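Local coordinates for esterase (Uncultured bacterium, PDB 5EGN) that degrades N-acyl homoserine lactones, the quorum-sensing signals of bacteria, acting as a lactonase with the alpha/beta hydrolase fold, at the interface of chains A and B. Sequence-based numbering; all coordinates share one arbitrary frame. Chains: chain A/B, Esterase.

Contact 1: the interface of chains A and B. Residues chain A 160-161, 164, 246; chain B 36-37, 40-41.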
ATOM      1  N   GLU A 160      -7.006 -12.118   3.039  1.00 24.72           N
ATOM      2  CA  GLU A 160      -7.040 -10.771   2.479  1.00 25.75           C
ATOM      3  C   GLU A 160      -6.104 -10.617   1.280  1.00 25.32           C
ATOM      4  O   GLU A 160      -6.301  -9.737   0.440  1.00 24.63           O
ATOM      5  CB  GLU A 160      -6.681  -9.740   3.552  1.00 25.48           C
ATOM      6  CG  GLU A 160      -5.260  -9.853   4.086  1.00 24.84           C
ATOM      7  CD  GLU A 160      -5.167 -10.689   5.347  1.00 25.24           C
ATOM      8  OE1 GLU A 160      -6.154 -11.375   5.686  1.00 25.71           O
ATOM      9  OE2 GLU A 160      -4.108 -10.651   6.006  1.00 25.52           O
ATOM     10  N   ILE A 161      -5.086 -11.470   1.206  1.00 25.01           N
ATOM     11  CA  ILE A 161      -4.139 -11.448   0.097  1.00 25.36           C
ATOM     12  C   ILE A 161      -4.811 -11.875  -1.208  1.00 25.58           C
ATOM     13  O   ILE A 161      -4.805 -11.134  -2.196  1.00 27.64           O
ATOM     14  CB  ILE A 161      -2.927 -12.362   0.376  1.00 25.56           C
ATOM     15  CG1 ILE A 161      -2.156 -11.867   1.600  1.00 24.82           C
ATOM     16  CG2 ILE A 161      -2.018 -12.428  -0.841  1.00 24.95           C
ATOM     17  CD1 ILE A 161      -0.951 -12.714   1.951  1.00 24.57           C
ATOM     18  N   VAL A 164      -7.417  -9.234  -2.198  1.00 24.63           N
ATOM     19  CA  VAL A 164      -6.931  -8.015  -2.839  1.00 25.01           C
ATOM     20  C   VAL A 164      -6.368  -8.309  -4.229  1.00 25.31           C
ATOM     21  O   VAL A 164      -6.435  -7.462  -5.125  1.00 24.78           O
ATOM     22  CB  VAL A 164      -5.858  -7.297  -1.971  1.00 24.44           C
ATOM     23  CG1 VAL A 164      -4.536  -8.050  -1.979  1.00 23.88           C
ATOM     24  CG2 VAL A 164      -5.652  -5.870  -2.452  1.00 23.69           C
ATOM     25  N   LEU A 246       4.114 -10.441   0.826  1.00 23.44           N
ATOM     26  CA  LEU A 246       2.845 -10.239   1.519  1.00 23.59           C
ATOM     27  C   LEU A 246       2.510 -11.399   2.454  1.00 24.02           C
ATOM     28  O   LEU A 246       1.925 -11.197   3.519  1.00 23.87           O
ATOM     29  CB  LEU A 246       1.707 -10.045   0.516  1.00 23.28           C
ATOM     30  CG  LEU A 246       1.538  -8.644  -0.073  1.00 21.94           C
ATOM     31  CD1 LEU A 246       0.302  -8.590  -0.955  1.00 21.56           C
ATOM     32  CD2 LEU A 246       1.457  -7.608   1.036  1.00 21.37           C
TER
ATOM     33  N   TYR B  36      -4.285  -0.609   1.695  1.00 20.57           N
ATOM     34  CA  TYR B  36      -4.047  -1.474   0.532  1.00 21.22           C
ATOM     35  C   TYR B  36      -5.040  -2.623   0.433  1.00 21.57           C
ATOM     36  O   TYR B  36      -5.553  -2.914  -0.646  1.00 21.82           O
ATOM     37  CB  TYR B  36      -2.615  -2.038   0.547  1.00 21.34           C
ATOM     38  CG  TYR B  36      -2.333  -2.989  -0.606  1.00 21.32           C
ATOM     39  CD1 TYR B  36      -2.208  -2.515  -1.907  1.00 21.27           C
ATOM     40  CD2 TYR B  36      -2.216  -4.360  -0.398  1.00 21.85           C
ATOM     41  CE1 TYR B  36      -1.969  -3.375  -2.967  1.00 21.95           C
ATOM     42  CE2 TYR B  36      -1.975  -5.228  -1.454  1.00 22.00           C
ATOM     43  CZ  TYR B  36      -1.854  -4.727  -2.734  1.00 22.87           C
ATOM     44  OH  TYR B  36      -1.614  -5.580  -3.786  1.00 21.72           O
ATOM     45  N   PHE B  37      -5.318  -3.270   1.558  1.00 22.29           N
ATOM     46  CA  PHE B  37      -6.195  -4.433   1.542  1.00 22.89           C
ATOM     47  C   PHE B  37      -7.677  -4.071   1.547  1.00 22.94           C
ATOM     48  O   PHE B  37      -8.528  -4.943   1.378  1.00 23.09           O
ATOM     49  CB  PHE B  37      -5.893  -5.346   2.727  1.00 22.65           C
ATOM     50  CG  PHE B  37      -4.576  -6.058   2.625  1.00 22.95           C
ATOM     51  CD1 PHE B  37      -4.421  -7.147   1.782  1.00 23.13           C
ATOM     52  CD2 PHE B  37      -3.494  -5.638   3.376  1.00 22.86           C
ATOM     53  CE1 PHE B  37      -3.205  -7.803   1.692  1.00 23.09           C
ATOM     54  CE2 PHE B  37      -2.278  -6.287   3.291  1.00 22.13           C
ATOM     55  CZ  PHE B  37      -2.134  -7.371   2.448  1.00 21.98           C
ATOM     56  N   PHE B  40      -8.890  -1.825  -2.854  1.00 24.16           N
ATOM     57  CA  PHE B  40      -9.229  -2.473  -4.117  1.00 24.96           C
ATOM     58  C   PHE B  40     -10.385  -3.480  -4.049  1.00 25.58           C
ATOM     59  O   PHE B  40     -11.149  -3.588  -5.009  1.00 31.21           O
ATOM     60  CB  PHE B  40      -7.980  -3.138  -4.698  1.00 24.74           C
ATOM     61  CG  PHE B  40      -6.901  -2.161  -5.060  1.00 24.34           C
ATOM     62  CD1 PHE B  40      -6.938  -1.487  -6.270  1.00 24.17           C
ATOM     63  CD2 PHE B  40      -5.863  -1.895  -4.183  1.00 23.82           C
ATOM     64  CE1 PHE B  40      -5.954  -0.578  -6.603  1.00 23.78           C
ATOM     65  CE2 PHE B  40      -4.876  -0.988  -4.510  1.00 23.33           C
ATOM     66  CZ  PHE B  40      -4.922  -0.328  -5.721  1.00 23.70           C
ATOM     67  N   PRO B  41     -10.515  -4.234  -2.940  1.00 25.24           N
ATOM     68  CA  PRO B  41     -11.756  -5.012  -2.834  1.00 25.74           C
ATOM     69  C   PRO B  41     -13.007  -4.134  -2.833  1.00 25.74           C
ATOM     70  O   PRO B  41     -14.024  -4.521  -3.409  1.00 25.93           O
ATOM     71  CB  PRO B  41     -11.594  -5.737  -1.496  1.00 25.11           C
ATOM     72  CG  PRO B  41     -10.127  -5.922  -1.368  1.00 24.96           C
ATOM     73  CD  PRO B  41      -9.515  -4.673  -1.948  1.00 24.85           C
TER
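A:Glu160 and A:Val164, one turn apart on helix 159-168, present their regular helical backbone to B:Tyr36 and B:Phe37, which begin the short helix 36-39 of the partner. B:Phe37 pushes its ring in among A:Glu160, A:Ile161, A:Val164 and A:Leu246. Its CG stands beside its own backbone N (chi1 -70°), a torsion that goes with the ring pointing at chain A. One face of this ring is taken, offset toward the rim, by CG of A:Glu160, a methylene 4.0 Å from the ring centroid in a CH-pi contact. The opposite face is filled from within chain B by CD2 of B:Tyr36, leaving the phenyl ring sandwiched. At the far end of the ring, CZ of B:Phe37 meets the methyl CD2 of A:Leu246 at 3.9 Å, the two side chains arriving from opposite directions.

The branched A:Val164 fills the angle between the two aromatic residues. Its methyl CG1 touches CE2 of B:Tyr36 at 3.8 Å, while CG2 lies over a face of the tyrosine ring toward the rim and reaches the backbone O of B:Tyr36 at 3.5 Å. A beta-branched residue suits this place because it offers two methyls with little freedom to move. The flat phenyl ring likewise buries a broad surface against aliphatic carbons. The patch supplies apolar packing to the two-fold symmetric pair of subunits and, if the dimer forms in solution, would help to hold it together.

Contact 2: the interface of chains A and B. Residues chain A 36-37, 40-41; chain B 163-164, 167-168.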
ATOM      1  N   TYR A  36       4.040  -2.269   0.303  1.00 20.29           N
ATOM      2  CA  TYR A  36       3.800  -1.435   1.483  1.00 20.10           C
ATOM      3  C   TYR A  36       4.683  -1.818   2.665  1.00 19.97           C
ATOM      4  O   TYR A  36       5.214  -0.952   3.355  1.00 19.98           O
ATOM      5  CB  TYR A  36       2.319  -1.495   1.903  1.00 19.94           C
ATOM      6  CG  TYR A  36       2.017  -0.663   3.136  1.00 19.60           C
ATOM      7  CD1 TYR A  36       2.038   0.725   3.080  1.00 19.16           C
ATOM      8  CD2 TYR A  36       1.743  -1.264   4.359  1.00 20.04           C
ATOM      9  CE1 TYR A  36       1.787   1.492   4.201  1.00 19.83           C
ATOM     10  CE2 TYR A  36       1.488  -0.500   5.490  1.00 20.48           C
ATOM     11  CZ  TYR A  36       1.512   0.875   5.401  1.00 20.33           C
ATOM     12  OH  TYR A  36       1.262   1.639   6.514  1.00 19.90           O
ATOM     13  N   PHE A  37       4.852  -3.114   2.891  1.00 20.21           N
ATOM     14  CA  PHE A  37       5.624  -3.560   4.043  1.00 20.45           C
ATOM     15  C   PHE A  37       7.130  -3.538   3.795  1.00 20.89           C
ATOM     16  O   PHE A  37       7.913  -3.697   4.731  1.00 21.13           O
ATOM     17  CB  PHE A  37       5.199  -4.965   4.464  1.00 20.77           C
ATOM     18  CG  PHE A  37       3.788  -5.050   4.963  1.00 20.27           C
ATOM     19  CD1 PHE A  37       3.435  -4.516   6.191  1.00 20.63           C
ATOM     20  CD2 PHE A  37       2.814  -5.673   4.204  1.00 20.67           C
ATOM     21  CE1 PHE A  37       2.130  -4.598   6.649  1.00 21.04           C
ATOM     22  CE2 PHE A  37       1.511  -5.759   4.655  1.00 20.56           C
ATOM     23  CZ  PHE A  37       1.169  -5.222   5.879  1.00 20.15           C
ATOM     24  N   PHE A  40       8.846   1.258   3.246  1.00 20.83           N
ATOM     25  CA  PHE A  40       9.224   2.211   4.285  1.00 21.35           C
ATOM     26  C   PHE A  40      10.295   1.715   5.268  1.00 21.80           C
ATOM     27  O   PHE A  40      11.137   2.508   5.691  1.00 22.56           O
ATOM     28  CB  PHE A  40       7.968   2.658   5.038  1.00 20.84           C
ATOM     29  CG  PHE A  40       6.935   3.286   4.148  1.00 21.04           C
ATOM     30  CD1 PHE A  40       7.035   4.619   3.784  1.00 21.56           C
ATOM     31  CD2 PHE A  40       5.879   2.540   3.652  1.00 20.59           C
ATOM     32  CE1 PHE A  40       6.095   5.199   2.954  1.00 21.20           C
ATOM     33  CE2 PHE A  40       4.935   3.115   2.821  1.00 20.98           C
ATOM     34  CZ  PHE A  40       5.044   4.447   2.471  1.00 21.00           C
ATOM     35  N   PRO A  41      10.269   0.423   5.654  1.00 21.73           N
ATOM     36  CA  PRO A  41      11.418  -0.040   6.441  1.00 22.11           C
ATOM     37  C   PRO A  41      12.740   0.084   5.684  1.00 22.14           C
ATOM     38  O   PRO A  41      13.755   0.441   6.282  1.00 22.20           O
ATOM     39  CB  PRO A  41      11.081  -1.506   6.718  1.00 22.49           C
ATOM     40  CG  PRO A  41       9.599  -1.533   6.740  1.00 22.03           C
ATOM     41  CD  PRO A  41       9.169  -0.561   5.677  1.00 21.14           C
TER
ATOM     42  N   ALA B 163       6.772  -2.962  12.445  1.00 21.81           N
ATOM     43  CA  ALA B 163       7.963  -2.572  11.697  1.00 21.29           C
ATOM     44  C   ALA B 163       7.678  -1.404  10.748  1.00 21.79           C
ATOM     45  O   ALA B 163       8.397  -0.402  10.749  1.00 21.79           O
ATOM     46  CB  ALA B 163       8.516  -3.759  10.924  1.00 20.57           C
ATOM     47  N   VAL B 164       6.624  -1.532   9.945  1.00 21.38           N
ATOM     48  CA  VAL B 164       6.297  -0.511   8.955  1.00 21.46           C
ATOM     49  C   VAL B 164       5.794   0.764   9.634  1.00 21.78           C
ATOM     50  O   VAL B 164       5.998   1.872   9.126  1.00 21.76           O
ATOM     51  CB  VAL B 164       5.247  -1.019   7.927  1.00 20.61           C
ATOM     52  CG1 VAL B 164       3.869  -1.143   8.553  1.00 20.98           C
ATOM     53  CG2 VAL B 164       5.192  -0.096   6.722  1.00 20.70           C
ATOM     54  N   ALA B 167       8.657   2.505  10.856  1.00 22.77           N
ATOM     55  CA  ALA B 167       9.323   3.013   9.664  1.00 22.72           C
ATOM     56  C   ALA B 167       8.703   4.325   9.195  1.00 21.89           C
ATOM     57  O   ALA B 167       9.405   5.205   8.696  1.00 21.92           O
ATOM     58  CB  ALA B 167       9.269   1.981   8.551  1.00 22.09           C
ATOM     59  N   HIS B 168       7.387   4.451   9.357  1.00 22.42           N
ATOM     60  CA  HIS B 168       6.661   5.628   8.881  1.00 22.16           C
ATOM     61  C   HIS B 168       7.192   6.958   9.427  1.00 22.89           C
ATOM     62  O   HIS B 168       7.344   7.919   8.673  1.00 22.56           O
ATOM     63  CB  HIS B 168       5.174   5.500   9.216  1.00 21.73           C
ATOM     64  CG  HIS B 168       4.376   4.794   8.164  1.00 21.01           C
ATOM     65  ND1 HIS B 168       4.305   5.236   6.862  1.00 21.30           N
ATOM     66  CD2 HIS B 168       3.606   3.682   8.225  1.00 20.78           C
ATOM     67  CE1 HIS B 168       3.531   4.424   6.164  1.00 20.91           C
ATOM     68  NE2 HIS B 168       3.094   3.473   6.968  1.00 19.81           N
TER
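A:Tyr36 and B:His168 join two copies of an alpha/beta hydrolase through a side-chain hydrogen bond. The phenol OH of A:Tyr36 lies 2.6 Å from the imidazole NE2 of B:His168, and the bond is nearly straight (167° at H); which partner gives the proton is not decided by the coordinates. CG of A:Tyr36 stands opposite its backbone N (chi1 179°), directing the hydroxyl at the histidine. The two side chains meet at about a right angle, and the phenol carbon CZ lies in the imidazole plane at its edge.

The tight packing gathers around A:Phe40 and B:Val164. The imidazole CE1 of B:His168 sits over the centre of a face of the phenyl ring, 3.9 Å from CE2 of A:Phe40, so the histidine is held by both a polar and an aromatic neighbour. The methyl CG2 of B:Val164 lies 3.9 Å above the ring plane of A:Tyr36, toward the rim. Alongside, CB of B:Ala167 nestles against the A:Phe40-A:Pro41 peptide, 3.4 Å from N of A:Pro41 and 3.8 Å from CB of A:Phe40. A methyl suits this place, since the helix can then come close to the loop, while the proline ring stiffens the loop and offers an apolar surface.

At the margin the fit is looser. O of B:Ala163 comes no nearer than 4.3 Å to CG of A:Pro41, and A:Phe37 adds little more than its ring edge.

Contact 3: the interface of chains A and B. Residues chain A 16-17, 40, 43; chain B 57, 171, 173-174.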
ATOM      1  N   TYR A  16      11.313   7.331  -1.620  1.00 23.06           N
ATOM      2  CA  TYR A  16      11.554   7.734  -0.232  1.00 22.99           C
ATOM      3  C   TYR A  16      12.982   7.413   0.208  1.00 23.37           C
ATOM      4  O   TYR A  16      13.577   6.449  -0.259  1.00 24.06           O
ATOM      5  CB  TYR A  16      10.570   7.049   0.723  1.00 23.04           C
ATOM      6  CG  TYR A  16       9.099   7.268   0.428  1.00 22.13           C
ATOM      7  CD1 TYR A  16       8.404   8.329   0.995  1.00 21.85           C
ATOM      8  CD2 TYR A  16       8.399   6.393  -0.391  1.00 22.28           C
ATOM      9  CE1 TYR A  16       7.059   8.522   0.736  1.00 21.56           C
ATOM     10  CE2 TYR A  16       7.054   6.578  -0.655  1.00 21.81           C
ATOM     11  CZ  TYR A  16       6.390   7.643  -0.089  1.00 21.08           C
ATOM     12  OH  TYR A  16       5.053   7.826  -0.352  1.00 21.96           O
ATOM     13  N   GLY A  17      13.528   8.219   1.113  1.00 23.85           N
ATOM     14  CA  GLY A  17      14.820   7.924   1.712  1.00 25.13           C
ATOM     15  C   GLY A  17      16.036   8.186   0.841  1.00 27.34           C
ATOM     16  O   GLY A  17      15.916   8.652  -0.291  1.00 27.12           O
ATOM     17  N   PHE A  40       8.846   1.258   3.246  1.00 20.83           N
ATOM     18  CA  PHE A  40       9.224   2.211   4.285  1.00 21.35           C
ATOM     19  C   PHE A  40      10.295   1.715   5.268  1.00 21.80           C
ATOM     20  O   PHE A  40      11.137   2.508   5.691  1.00 22.56           O
ATOM     21  CB  PHE A  40       7.968   2.658   5.038  1.00 20.84           C
ATOM     22  CG  PHE A  40       6.935   3.286   4.148  1.00 21.04           C
ATOM     23  CD1 PHE A  40       7.035   4.619   3.784  1.00 21.56           C
ATOM     24  CD2 PHE A  40       5.879   2.540   3.652  1.00 20.59           C
ATOM     25  CE1 PHE A  40       6.095   5.199   2.954  1.00 21.20           C
ATOM     26  CE2 PHE A  40       4.935   3.115   2.821  1.00 20.98           C
ATOM     27  CZ  PHE A  40       5.044   4.447   2.471  1.00 21.00           C
ATOM     28  N   ALA A  43      13.232   2.254   3.418  1.00 22.65           N
ATOM     29  CA  ALA A  43      13.423   3.682   3.192  1.00 22.56           C
ATOM     30  C   ALA A  43      14.248   4.299   4.315  1.00 22.20           C
ATOM     31  O   ALA A  43      14.722   5.429   4.202  1.00 22.56           O
ATOM     32  CB  ALA A  43      12.085   4.388   3.069  1.00 23.13           C
TER
ATOM     33  N   GLY B  57       3.125  11.513   3.461  1.00 22.35           N
ATOM     34  CA  GLY B  57       3.279  10.787   2.213  1.00 22.02           C
ATOM     35  C   GLY B  57       3.647  11.600   0.987  1.00 22.53           C
ATOM     36  O   GLY B  57       4.693  12.245   0.939  1.00 22.01           O
ATOM     37  N   VAL B 171      11.203   7.836   8.508  1.00 22.49           N
ATOM     38  CA  VAL B 171      11.544   8.278   7.162  1.00 22.13           C
ATOM     39  C   VAL B 171      10.967   9.665   6.900  1.00 22.59           C
ATOM     40  O   VAL B 171       9.768   9.807   6.663  1.00 22.73           O
ATOM     41  CB  VAL B 171      11.027   7.296   6.095  1.00 22.63           C
ATOM     42  CG1 VAL B 171      11.419   7.767   4.702  1.00 22.55           C
ATOM     43  CG2 VAL B 171      11.568   5.902   6.358  1.00 22.46           C
ATOM     44  N   SER B 173      10.944  11.601   4.474  1.00 22.76           N
ATOM     45  CA  SER B 173      10.284  11.758   3.184  1.00 22.59           C
ATOM     46  C   SER B 173       8.791  11.484   3.297  1.00 23.32           C
ATOM     47  O   SER B 173       7.985  12.039   2.550  1.00 28.31           O
ATOM     48  CB  SER B 173      10.907  10.822   2.148  1.00 22.87           C
ATOM     49  OG  SER B 173      12.314  10.770   2.296  1.00 23.69           O
ATOM     50  N   ASN B 174       8.431  10.617   4.235  1.00 22.29           N
ATOM     51  CA  ASN B 174       7.038  10.267   4.466  1.00 22.45           C
ATOM     52  C   ASN B 174       6.420  11.104   5.579  1.00 22.80           C
ATOM     53  O   ASN B 174       5.333  11.660   5.418  1.00 22.23           O
ATOM     54  CB  ASN B 174       6.911   8.780   4.795  1.00 22.55           C
ATOM     55  CG  ASN B 174       5.540   8.416   5.331  1.00 21.80           C
ATOM     56  OD1 ASN B 174       4.576   8.293   4.575  1.00 21.33           O
ATOM     57  ND2 ASN B 174       5.448   8.233   6.643  1.00 22.04           N
TER
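The end of strand 9-16 and the following turn of chain A, A:Tyr16 and A:Gly17, meet a loop of chain B carrying B:Val171, B:Ser173 and B:Asn174, with the loop residues A:Phe40 and A:Ala43 beside them. The backbone N of A:Gly17 donates a nearly straight hydrogen bond to the hydroxyl OG of B:Ser173, at 3.1 Å. OG is placed beside its own backbone N (chi1 -40°), facing the turn. A:Gly17 has a positive phi of 76°, which a residue lacking a side chain adopts easily, and its bareness lets the small serine come close.

The same serine packs its CB against CD1 of A:Tyr16, at 3.7 Å, and its carbonyl carbon lies in plane at the edge of the tyrosine ring. One face of that ring is covered from within chain A by CE1 of A:Phe40, which thereby steadies it. The same CE1 of A:Phe40 lies 3.8 Å from the amide OD1 of B:Asn174, the side chains crossing at about a right angle.

The methyl CG2 of B:Val171 lies against one loop of chain A, 3.7 Å from CB of A:Ala43 and 3.5 Å from the backbone O of A:Phe40. This patch adds a backbone-to-hydroxyl bond to the apolar packing and, if the dimer is biological, may help to align the subunits.

Contact 4: the interface of chains A and B. Residues chain A 37, 158, 249-250; chain B 159-161, 164.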
ATOM      1  N   PHE A  37       4.852  -3.114   2.891  1.00 20.21           N
ATOM      2  CA  PHE A  37       5.624  -3.560   4.043  1.00 20.45           C
ATOM      3  C   PHE A  37       7.130  -3.538   3.795  1.00 20.89           C
ATOM      4  O   PHE A  37       7.913  -3.697   4.731  1.00 21.13           O
ATOM      5  CB  PHE A  37       5.199  -4.965   4.464  1.00 20.77           C
ATOM      6  CG  PHE A  37       3.788  -5.050   4.963  1.00 20.27           C
ATOM      7  CD1 PHE A  37       3.435  -4.516   6.191  1.00 20.63           C
ATOM      8  CD2 PHE A  37       2.814  -5.673   4.204  1.00 20.67           C
ATOM      9  CE1 PHE A  37       2.130  -4.598   6.649  1.00 21.04           C
ATOM     10  CE2 PHE A  37       1.511  -5.759   4.655  1.00 20.56           C
ATOM     11  CZ  PHE A  37       1.169  -5.222   5.879  1.00 20.15           C
ATOM     12  N   ARG A 158      -4.127 -15.541   6.119  1.00 31.48           N
ATOM     13  CA  ARG A 158      -4.227 -14.257   5.421  1.00 27.06           C
ATOM     14  C   ARG A 158      -5.048 -14.332   4.129  1.00 26.07           C
ATOM     15  O   ARG A 158      -4.491 -14.254   3.035  1.00 26.46           O
ATOM     16  CB  ARG A 158      -2.828 -13.715   5.096  1.00 25.81           C
ATOM     17  CG  ARG A 158      -1.845 -13.740   6.258  1.00 25.75           C
ATOM     18  CD  ARG A 158      -0.595 -12.930   5.951  1.00 24.58           C
ATOM     19  NE  ARG A 158       0.427 -13.089   6.981  1.00 22.74           N
ATOM     20  CZ  ARG A 158       1.190 -12.102   7.441  1.00 22.73           C
ATOM     21  NH1 ARG A 158       1.046 -10.871   6.968  1.00 23.56           N
ATOM     22  NH2 ARG A 158       2.096 -12.343   8.379  1.00 23.28           N
ATOM     23  N   PRO A 249       5.948 -11.116   5.168  1.00 26.13           N
ATOM     24  CA  PRO A 249       6.639  -9.853   4.871  1.00 26.27           C
ATOM     25  C   PRO A 249       7.971  -9.652   5.598  1.00 27.51           C
ATOM     26  O   PRO A 249       8.952  -9.281   4.955  1.00 32.14           O
ATOM     27  CB  PRO A 249       5.626  -8.794   5.316  1.00 24.60           C
ATOM     28  CG  PRO A 249       4.307  -9.470   5.212  1.00 23.71           C
ATOM     29  CD  PRO A 249       4.570 -10.882   5.634  1.00 24.86           C
ATOM     30  N   SER A 250       8.003  -9.884   6.907  1.00 27.47           N
ATOM     31  CA  SER A 250       9.216  -9.661   7.692  1.00 28.58           C
ATOM     32  C   SER A 250      10.365 -10.574   7.263  1.00 30.75           C
ATOM     33  O   SER A 250      11.522 -10.151   7.219  1.00 32.92           O
ATOM     34  CB  SER A 250       8.929  -9.852   9.183  1.00 28.03           C
ATOM     35  OG  SER A 250       8.198  -8.757   9.705  1.00 29.97           O
TER
ATOM     36  N   PRO B 159       4.712  -9.139  12.659  1.00 22.47           N
ATOM     37  CA  PRO B 159       5.661  -8.123  13.141  1.00 22.61           C
ATOM     38  C   PRO B 159       5.900  -7.002  12.125  1.00 21.93           C
ATOM     39  O   PRO B 159       6.349  -5.901  12.484  1.00 21.13           O
ATOM     40  CB  PRO B 159       6.943  -8.927  13.376  1.00 22.33           C
ATOM     41  CG  PRO B 159       6.821 -10.103  12.475  1.00 22.38           C
ATOM     42  CD  PRO B 159       5.365 -10.444  12.455  1.00 22.38           C
ATOM     43  N   GLU B 160       5.590  -7.288  10.864  1.00 21.89           N
ATOM     44  CA  GLU B 160       5.773  -6.330   9.781  1.00 21.93           C
ATOM     45  C   GLU B 160       4.923  -5.074   9.965  1.00 21.34           C
ATOM     46  O   GLU B 160       5.239  -4.022   9.414  1.00 21.14           O
ATOM     47  CB  GLU B 160       5.448  -6.982   8.434  1.00 22.96           C
ATOM     48  CG  GLU B 160       4.015  -7.484   8.296  1.00 22.25           C
ATOM     49  CD  GLU B 160       3.833  -8.900   8.811  1.00 22.58           C
ATOM     50  OE1 GLU B 160       4.768  -9.430   9.445  1.00 22.54           O
ATOM     51  OE2 GLU B 160       2.755  -9.485   8.575  1.00 22.42           O
ATOM     52  N   ILE B 161       3.845  -5.187  10.736  1.00 21.25           N
ATOM     53  CA  ILE B 161       2.965  -4.051  10.996  1.00 21.45           C
ATOM     54  C   ILE B 161       3.644  -3.018  11.897  1.00 21.37           C
ATOM     55  O   ILE B 161       3.708  -1.830  11.565  1.00 21.20           O
ATOM     56  CB  ILE B 161       1.639  -4.505  11.642  1.00 21.53           C
ATOM     57  CG1 ILE B 161       0.868  -5.417  10.686  1.00 21.33           C
ATOM     58  CG2 ILE B 161       0.792  -3.303  12.027  1.00 21.98           C
ATOM     59  CD1 ILE B 161      -0.465  -5.888  11.230  1.00 22.25           C
ATOM     60  N   VAL B 164       6.624  -1.532   9.945  1.00 21.38           N
ATOM     61  CA  VAL B 164       6.297  -0.511   8.955  1.00 21.46           C
ATOM     62  C   VAL B 164       5.794   0.764   9.634  1.00 21.78           C
ATOM     63  O   VAL B 164       5.998   1.872   9.126  1.00 21.76           O
ATOM     64  CB  VAL B 164       5.247  -1.019   7.927  1.00 20.61           C
ATOM     65  CG1 VAL B 164       3.869  -1.143   8.553  1.00 20.98           C
ATOM     66  CG2 VAL B 164       5.192  -0.096   6.722  1.00 20.70           C
TER
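With CG lodged between its backbone N and carbonyl carbon (chi1 61°) and its chain bent at chi2 (-87°), B:Glu160 swings its carboxylate toward A:Arg158, whose side chain is extended from CG to NE. The two charged groups approach from opposite directions. Both terminal nitrogens of the guanidinium grip the same oxygen: NH1 of A:Arg158 gives OE2 of B:Glu160 a salt-bridging hydrogen bond of 2.7 Å, and NH2 of A:Arg158 adds another at 2.9 Å. NH1 meets OE2 nearly along its C-O axis and NH2 on its syn side. The planes are 21° apart, so the two groups meet edge to edge, nearly coplanar, and the charge on the arginine would probably keep the carboxylate ionised.

The aliphatic stem of B:Glu160 is packed on two sides, about at right angles. CB of A:Pro249 packs on CB of B:Glu160 at 3.6 Å, and the ring of A:Phe37 takes the methylene CG on its face, as B:Phe37 does with A:Glu160 by symmetry. A long acid suits this place because its carbons pack while its end bonds. Beside it, the hydroxyl OG of A:Ser250 lies 3.4 Å from CG of B:Pro159, with the backbone N of B:Glu160 close by.

The site brings the starts of two helices together, 249-257 of chain A and 159-168 of chain B, each opened by a proline, while A:Arg158, just ahead of helix 159-168 in its own chain, reaches across.

Measured between the centres of their C-alpha atoms, contact 2 lies about 9 Å from contact 3, with which it shares A:Phe40, and about 8 Å from contact 4, with which it shares A:Phe37 and B:Val164. Contact 1 is about 14 Å from contact 4, 17 Å from contact 2 and 22 Å from contact 3. Helix 159-168 and helix 36-39 recur in contacts 1, 2 and 4, with the chains exchanged in contact 1; contacts 1 and 4 hold the two symmetry copies of the Phe37-Glu160 pair. One pair of elements thus serves both halves of the interface, consistent with a symmetric dimer.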